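Local coordinates for glucokinase (Streptomyces griseus, PDB 3VGM), which is a ROK-family kinase that probably catalyses the ATP-dependent phosphorylation of D-glucose to D-glucose 6-phosphate, at residues 12-17 with 29-34. Sequence-based numbering, arbitrary orientation.
Sequences TKIAAG and FKVATP
I14 and V31 form a hydrogen-bonded antiparallel pair, joined in both directions. I14 N donates to V31 O at 2.8 Å, and V31 N donates to I14 O at 2.8 Å. A16 and F29 repeat the pattern two residues on. A fifth bond, T33 N to T12 O at 2.9 Å, extends the pairing past the strand end; here the donor stands 48° above the carbonyl plane. On the face of I14 and V31, V31 CG2 lies 3.8 Å from I14 CB. I14 CG1 sits beside its own backbone N (chi1 -64°), which carries the branch toward T33 and P34. I14 CD1 ends 4.1 Å from P34 CD, and the two side chains cross at about a right angle. The segments belong to the beta hairpin of strands 13-19 and 25-32, part of the sheet of the actin-like ATPase fold. Within the chain, strand 25-32 is an edge strand of this five-stranded mixed sheet. On the other face, A15 CB touches K30 CG. The K13 and K30 chains cross at a slant, with K13 CD 4.1 Å from K30 CD. K13 NZ and K30 NZ come within 3.1 Å. This is not a hydrogen bond, and if both are charged the contact would be unfavourable. T33 OG1 hydrogen-bonds to G10 O, in the turn between strands 3-9 and 13-19. Strand 3-9 flanks strand 13-19, with A15 bonded to D8 through the backbone. Helix 37-52 packs against the face that carries I14 and V31: both touch A43, and P34 touches I40.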
loop_
_atom_site.group_PDB
_atom_site.type_symbol
_atom_site.label_atom_id
_atom_site.label_comp_id
_atom_site.label_asym_id
_atom_site.label_seq_id
_atom_site.Cartn_x
_atom_site.Cartn_y
_atom_site.Cartn_z
ATOM N N THR A 12 -18.021 24.288 14.929
ATOM C CA THR A 12 -18.719 24.623 16.195
ATOM C C THR A 12 -19.059 26.120 16.323
ATOM O O THR A 12 -20.158 26.503 16.782
ATOM C CB THR A 12 -17.844 24.198 17.397
ATOM O OG1 THR A 12 -17.779 22.766 17.431
ATOM C CG2 THR A 12 -18.418 24.700 18.713
ATOM N N LYS A 13 -18.122 26.956 15.882
ATOM C CA LYS A 13 -18.309 28.398 15.927
ATOM C C LYS A 13 -17.980 29.083 14.596
ATOM O O LYS A 13 -17.171 28.582 13.807
ATOM C CB LYS A 13 -17.481 28.992 17.068
ATOM C CG LYS A 13 -16.006 28.708 16.987
ATOM C CD LYS A 13 -15.202 29.533 18.003
ATOM C CE LYS A 13 -13.814 29.848 17.423
ATOM N NZ LYS A 13 -12.861 30.530 18.371
ATOM N N ILE A 14 -18.662 30.197 14.351
ATOM C CA ILE A 14 -18.385 31.112 13.258
ATOM C C ILE A 14 -17.852 32.387 13.909
ATOM O O ILE A 14 -18.512 32.977 14.793
ATOM C CB ILE A 14 -19.666 31.404 12.440
ATOM C CG1 ILE A 14 -20.170 30.113 11.762
ATOM C CG2 ILE A 14 -19.435 32.533 11.424
ATOM C CD1 ILE A 14 -21.618 30.203 11.225
ATOM N N ALA A 15 -16.644 32.789 13.517
ATOM C CA ALA A 15 -16.028 33.995 14.092
ATOM C C ALA A 15 -15.839 35.032 12.996
ATOM O O ALA A 15 -15.407 34.691 11.880
ATOM C CB ALA A 15 -14.688 33.650 14.716
ATOM N N ALA A 16 -16.163 36.292 13.298
ATOM C CA ALA A 16 -15.881 37.374 12.371
ATOM C C ALA A 16 -15.015 38.390 13.120
ATOM O O ALA A 16 -15.178 38.564 14.328
ATOM C CB ALA A 16 -17.167 38.037 11.878
ATOM N N GLY A 17 -14.083 39.008 12.417
ATOM C CA GLY A 17 -13.190 39.978 13.030
ATOM C C GLY A 17 -12.886 41.113 12.068
ATOM O O GLY A 17 -12.739 40.898 10.866
ATOM N N PHE A 29 -16.166 38.669 17.007
ATOM C CA PHE A 29 -17.481 38.284 17.493
ATOM C C PHE A 29 -17.751 36.878 17.016
ATOM O O PHE A 29 -17.574 36.569 15.832
ATOM C CB PHE A 29 -18.547 39.264 16.998
ATOM C CG PHE A 29 -19.916 38.975 17.537
ATOM C CD1 PHE A 29 -20.141 38.928 18.919
ATOM C CD2 PHE A 29 -20.983 38.734 16.674
ATOM C CE1 PHE A 29 -21.413 38.633 19.428
ATOM C CE2 PHE A 29 -22.259 38.445 17.169
ATOM C CZ PHE A 29 -22.476 38.399 18.545
ATOM N N LYS A 30 -18.165 36.026 17.942
ATOM C CA LYS A 30 -18.386 34.630 17.621
ATOM C C LYS A 30 -19.864 34.282 17.785
ATOM O O LYS A 30 -20.549 34.810 18.683
ATOM C CB LYS A 30 -17.514 33.761 18.516
ATOM C CG LYS A 30 -16.052 34.160 18.499
ATOM C CD LYS A 30 -15.241 33.357 19.460
ATOM C CE LYS A 30 -13.833 33.918 19.572
ATOM N NZ LYS A 30 -13.004 32.947 20.336
ATOM N N VAL A 31 -20.358 33.415 16.903
ATOM C CA VAL A 31 -21.726 32.888 16.985
ATOM C C VAL A 31 -21.680 31.365 16.818
ATOM O O VAL A 31 -20.744 30.812 16.196
ATOM C CB VAL A 31 -22.708 33.520 15.940
ATOM C CG1 VAL A 31 -22.891 35.049 16.165
ATOM C CG2 VAL A 31 -22.267 33.238 14.526
ATOM N N ALA A 32 -22.668 30.673 17.387
ATOM C CA ALA A 32 -22.695 29.208 17.269
ATOM C C ALA A 32 -22.977 28.846 15.828
ATOM O O ALA A 32 -23.800 29.491 15.166
ATOM C CB ALA A 32 -23.772 28.610 18.185
ATOM N N THR A 33 -22.289 27.830 15.326
ATOM C CA THR A 33 -22.622 27.293 14.011
ATOM C C THR A 33 -23.937 26.520 14.132
ATOM O O THR A 33 -24.007 25.564 14.896
ATOM C CB THR A 33 -21.545 26.339 13.490
ATOM O OG1 THR A 33 -20.273 27.000 13.498
ATOM C CG2 THR A 33 -21.896 25.873 12.073
ATOM N N PRO A 34 -24.974 26.956 13.395
ATOM C CA PRO A 34 -26.282 26.293 13.443
ATOM C C PRO A 34 -26.213 24.902 12.790
ATOM O O PRO A 34 -25.296 24.629 12.002
ATOM C CB PRO A 34 -27.206 27.218 12.636
ATOM C CG PRO A 34 -26.388 28.398 12.222
ATOM C CD PRO A 34 -24.950 28.110 12.475
#